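PDB 5K21: pyocyanin demethylase from Mycobacterium fortuitum subsp. fortuitum DSM 46621 = ATCC 6841, which demethylates the phenazine pyocyanin by a tautomerizing reaction, a degradation that inhibits Pseudomonas aeruginosa biofilms. Local coordinates for the interface of chains A and B. Residues are numbered along the deposited sequence; one frame, centred on the assembly and turned at random. Chains: chain A/B, Pyocyanin demethylase.

Contact 1 and contact 2 are adjoining patches of one interface between two chains of a deposited three-chain assembly, their C-alpha centres about 10 Å apart. On chain B both draw on strands 13-27 and 39-48, contact 1 through B:His27, B:Met39 and B:Ile41, contact 2 chiefly through B:Gln23 and B:Ser43. On chain A both use the loop ahead of strand 39-48, with A:Gly37 in one and A:Val36 in the other, and strand 51-66. Contact 1 is mainly aromatic and apolar, contact 2 mainly polar. The chains do not meet as an exact two-fold, so equal residues play unequal parts; the trimer may be biological.

Contact 1: the interface of chains A and B. Residues chain A 29, 37-39, 61; chain B 27, 29, 39, 41.
B:His27, at the end of strand 13-27, points its imidazole into the calcium-binding loop of chain A. Its CB lies over one face of the B:Phe29 ring of its own chain, toward the rim. With CG beside the backbone N (chi1 -69°), the ring extends toward A:Gly37. CD2 faces the methyl CE of A:Met39, and CE1 lies 3.7 Å from CB of A:Phe29. At the tip, NE2 donates a hydrogen bond of 2.6 Å to the carbonyl O of A:Gly37. This acceptor lies nearly in the imidazole plane, while the donor is tilted 34° from the carbonyl plane. Histidine suits the place, since one flat ring offers both an N-H and carbon edges to pack.

A:Phe29 meets this imidazole edge-to-face, with planes 60° apart, and B:Phe29 in the same manner. CZ of B:Phe29 sits over one face of the A:Phe29 ring, 3.8 Å from its CZ. The backbone N of A:Phe29 donates a hydrogen bond to OD1 of A:Asp38, met from above the carboxylate plane; both residues belong to the calcium site, tying the aromatic contact to the metal loop.

Next to the imidazole, the two Met39 side chains reach tip to tip, the methyl CE of A:Met39 meeting SD of B:Met39 at 3.5 Å. CG of A:Met39 lies between its backbone N and carbonyl carbon, that of B:Met39 opposite its backbone N; flexible thioethers can adapt to such unequal surroundings. B:Ile41, branched at CB, lays CD1 against CA of A:Gly37, which has no side chain to intervene. CD1 of B:Ile41 also reaches the A:Phe61 ring, 3.7 Å from CD2.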
loop_
_atom_site.group_PDB
_atom_site.type_symbol
_atom_site.label_atom_id
_atom_site.label_comp_id
_atom_site.label_asym_id
_atom_site.label_seq_id
_atom_site.Cartn_x
_atom_site.Cartn_y
_atom_site.Cartn_z
ATOM N N PHE A 29 -2.053 15.374 -11.326
ATOM C CA PHE A 29 -2.625 16.327 -10.397
ATOM C C PHE A 29 -1.676 17.501 -10.209
ATOM O O PHE A 29 -0.555 17.514 -10.712
ATOM C CB PHE A 29 -2.906 15.665 -9.047
ATOM C CG PHE A 29 -3.836 14.500 -9.120
ATOM C CD1 PHE A 29 -5.133 14.647 -9.595
ATOM C CD2 PHE A 29 -3.436 13.266 -8.662
ATOM C CE1 PHE A 29 -5.995 13.557 -9.630
ATOM C CE2 PHE A 29 -4.296 12.186 -8.694
ATOM C CZ PHE A 29 -5.557 12.324 -9.171
ATOM N N GLY A 37 2.896 13.794 -5.891
ATOM C CA GLY A 37 1.475 13.577 -5.743
ATOM C C GLY A 37 0.780 13.020 -6.965
ATOM O O GLY A 37 -0.362 12.536 -6.851
ATOM N N ASP A 38 1.437 13.014 -8.111
ATOM C CA ASP A 38 0.840 12.361 -9.256
ATOM C C ASP A 38 0.821 10.862 -9.003
ATOM O O ASP A 38 1.505 10.344 -8.113
ATOM C CB ASP A 38 1.612 12.686 -10.539
ATOM C CG ASP A 38 1.501 14.155 -10.944
ATOM O OD1 ASP A 38 0.606 14.881 -10.451
ATOM O OD2 ASP A 38 2.308 14.599 -11.784
ATOM N N MET A 39 -0.002 10.156 -9.757
ATOM C CA MET A 39 -0.127 8.736 -9.494
ATOM C C MET A 39 -0.570 8.030 -10.755
ATOM O O MET A 39 -1.352 8.571 -11.549
ATOM C CB MET A 39 -1.095 8.467 -8.338
ATOM C CG MET A 39 -2.508 8.749 -8.572
ATOM S SD MET A 39 -3.331 8.361 -7.010
ATOM C CE MET A 39 -3.019 9.863 -6.114
ATOM N N PHE A 61 2.942 6.108 -6.778
ATOM C CA PHE A 61 2.776 7.468 -6.290
ATOM C C PHE A 61 4.102 8.199 -6.433
ATOM O O PHE A 61 5.128 7.728 -5.931
ATOM C CB PHE A 61 2.323 7.460 -4.837
ATOM C CG PHE A 61 1.167 6.555 -4.574
ATOM C CD1 PHE A 61 1.361 5.220 -4.278
ATOM C CD2 PHE A 61 -0.118 7.044 -4.630
ATOM C CE1 PHE A 61 0.281 4.385 -4.034
ATOM C CE2 PHE A 61 -1.202 6.214 -4.380
ATOM C CZ PHE A 61 -0.995 4.884 -4.090
ATOM N N HIS B 27 -3.493 16.173 -1.354
ATOM C CA HIS B 27 -4.611 16.120 -2.284
ATOM C C HIS B 27 -5.906 16.347 -1.510
ATOM O O HIS B 27 -6.297 15.524 -0.675
ATOM C CB HIS B 27 -4.656 14.773 -2.992
ATOM C CG HIS B 27 -3.538 14.549 -3.961
ATOM N ND1 HIS B 27 -3.015 15.554 -4.752
ATOM C CD2 HIS B 27 -2.839 13.427 -4.263
ATOM C CE1 HIS B 27 -2.039 15.058 -5.495
ATOM N NE2 HIS B 27 -1.923 13.771 -5.233
ATOM N N PHE B 29 -9.161 15.968 -2.190
ATOM C CA PHE B 29 -10.124 15.345 -3.067
ATOM C C PHE B 29 -11.519 15.491 -2.470
ATOM O O PHE B 29 -11.712 16.119 -1.428
ATOM C CB PHE B 29 -9.767 13.878 -3.275
ATOM C CG PHE B 29 -8.492 13.641 -4.056
ATOM C CD1 PHE B 29 -8.167 14.415 -5.157
ATOM C CD2 PHE B 29 -7.659 12.582 -3.708
ATOM C CE1 PHE B 29 -7.011 14.154 -5.887
ATOM C CE2 PHE B 29 -6.487 12.323 -4.419
ATOM C CZ PHE B 29 -6.171 13.101 -5.514
ATOM N N MET B 39 -5.710 12.762 0.617
ATOM C CA MET B 39 -4.490 11.972 0.566
ATOM C C MET B 39 -3.273 12.868 0.560
ATOM O O MET B 39 -3.272 13.927 -0.075
ATOM C CB MET B 39 -4.549 11.109 -0.695
ATOM C CG MET B 39 -3.385 10.246 -0.996
ATOM S SD MET B 39 -3.637 9.602 -2.663
ATOM C CE MET B 39 -5.346 9.155 -2.669
ATOM N N ILE B 41 0.904 12.662 -0.251
ATOM C CA ILE B 41 2.013 11.917 -0.828
ATOM C C ILE B 41 3.272 12.727 -0.543
ATOM O O ILE B 41 3.261 13.953 -0.675
ATOM C CB ILE B 41 1.803 11.670 -2.337
ATOM C CG1 ILE B 41 0.564 10.771 -2.533
ATOM C CG2 ILE B 41 3.026 11.010 -2.958
ATOM C CD1 ILE B 41 0.054 10.654 -3.948
#

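Contact 2: the interface of chains A and B. Residues chain A 36, 63-65; chain B 22-23, 42-43.
B:Gln23 and A:Asn64 lie with their amide planes stacked, 18° apart, although the two side chains cross at about a right angle. CG of A:Asn64 and CD of B:Gln23 are 3.8 Å apart, so the flat groups pack face against face while each sends its polar atoms elsewhere.

The B:Gln23 chain is extended beyond CG, which carries its amide to the backbone of A:Val65. There OE1 accepts from A:Val65 N at 2.9 Å, and NE2 donates to A:Val65 O at the same length, 2.9 Å. Glutamine suits this place because one amide holds both an acceptor and a donor, and the paired bonds fix which way it is flipped. The first bond arrives 34° off the carbonyl plane of the glutamine; in the second, NE2 stands above the carbonyl plane of A:Val65. A water joins the same OE1 to the backbone N of A:Val36, whose CB and CG1 pack beside CB of B:Gln23, while CG2 lies by its backbone carbonyl.

A:Asn64 turns the other way, its ND2 giving a nearly straight bond to OG of B:Ser43, with the acceptor in the amide plane. That hydroxyl, set between its own backbone N and carbonyl carbon, donates in turn to A:Thr63 O at 2.7 Å, approaching from above the carbonyl plane. Serine is small enough to sit close to strand 51-66 and can accept and donate through one atom. Within chain B, B:Gln23 N donates a long hydrogen bond (3.3 Å) to OG of B:Ser43. The B:Asp22 carboxylate is turned 63° from the asparagine amide; its OD2 lies 2.9 Å from A:Asn64 ND2, but the N-H points elsewhere.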
loop_
_atom_site.group_PDB
_atom_site.type_symbol
_atom_site.label_atom_id
_atom_site.label_comp_id
_atom_site.label_asym_id
_atom_site.label_seq_id
_atom_site.Cartn_x
_atom_site.Cartn_y
_atom_site.Cartn_z
ATOM N N VAL A 36 5.356 15.822 -7.304
ATOM C CA VAL A 36 4.937 15.056 -6.141
ATOM C C VAL A 36 3.426 14.999 -6.093
ATOM O O VAL A 36 2.746 16.021 -6.239
ATOM C CB VAL A 36 5.532 15.673 -4.869
ATOM C CG1 VAL A 36 5.092 17.109 -4.713
ATOM C CG2 VAL A 36 5.167 14.816 -3.657
ATOM N N THR A 63 6.656 10.437 -5.276
ATOM C CA THR A 63 6.987 10.996 -3.979
ATOM C C THR A 63 7.949 12.151 -4.049
ATOM O O THR A 63 7.999 12.978 -3.133
ATOM C CB THR A 63 7.588 9.897 -3.114
ATOM O OG1 THR A 63 8.739 9.346 -3.780
ATOM C CG2 THR A 63 6.537 8.819 -2.863
ATOM N N ASN A 64 8.749 12.208 -5.109
ATOM C CA ASN A 64 9.788 13.219 -5.234
ATOM C C ASN A 64 10.159 13.312 -6.702
ATOM O O ASN A 64 10.511 12.297 -7.314
ATOM C CB ASN A 64 10.989 12.838 -4.388
ATOM C CG ASN A 64 11.981 13.951 -4.257
ATOM O OD1 ASN A 64 12.774 14.193 -5.164
ATOM N ND2 ASN A 64 11.933 14.664 -3.135
ATOM N N VAL A 65 10.080 14.507 -7.270
ATOM C CA VAL A 65 10.395 14.707 -8.681
ATOM C C VAL A 65 11.374 15.860 -8.753
ATOM O O VAL A 65 11.094 16.952 -8.243
ATOM C CB VAL A 65 9.151 14.985 -9.542
ATOM C CG1 VAL A 65 9.555 15.135 -11.025
ATOM C CG2 VAL A 65 8.128 13.898 -9.325
ATOM N N ASP B 22 10.783 16.820 2.319
ATOM C CA ASP B 22 11.440 17.188 1.067
ATOM C C ASP B 22 10.402 17.735 0.086
ATOM O O ASP B 22 10.389 18.934 -0.190
ATOM C CB ASP B 22 12.155 15.972 0.472
ATOM C CG ASP B 22 13.034 16.307 -0.696
ATOM O OD1 ASP B 22 12.912 17.411 -1.268
ATOM O OD2 ASP B 22 13.867 15.442 -1.060
ATOM N N GLN B 23 9.539 16.877 -0.443
ATOM C CA GLN B 23 8.425 17.316 -1.282
ATOM C C GLN B 23 7.143 16.694 -0.744
ATOM O O GLN B 23 7.134 15.555 -0.290
ATOM C CB GLN B 23 8.614 16.926 -2.755
ATOM C CG GLN B 23 9.828 17.555 -3.393
ATOM C CD GLN B 23 10.019 17.181 -4.849
ATOM O OE1 GLN B 23 9.182 16.515 -5.443
ATOM N NE2 GLN B 23 11.144 17.603 -5.431
ATOM N N PHE B 42 4.325 12.070 -0.062
ATOM C CA PHE B 42 5.442 12.846 0.467
ATOM C C PHE B 42 6.763 12.096 0.353
ATOM O O PHE B 42 6.808 10.876 0.187
ATOM C CB PHE B 42 5.209 13.199 1.933
ATOM C CG PHE B 42 4.977 11.989 2.799
ATOM C CD1 PHE B 42 3.719 11.420 2.896
ATOM C CD2 PHE B 42 6.030 11.387 3.458
ATOM C CE1 PHE B 42 3.510 10.280 3.672
ATOM C CE2 PHE B 42 5.832 10.266 4.215
ATOM C CZ PHE B 42 4.566 9.707 4.321
ATOM N N SER B 43 7.845 12.864 0.480
ATOM C CA SER B 43 9.200 12.349 0.559
ATOM C C SER B 43 9.927 13.158 1.615
ATOM O O SER B 43 9.581 14.316 1.873
ATOM C CB SER B 43 9.949 12.439 -0.786
ATOM O OG SER B 43 9.916 13.755 -1.327
HETATM O O HOH W 1 7.638 17.676 -7.326
#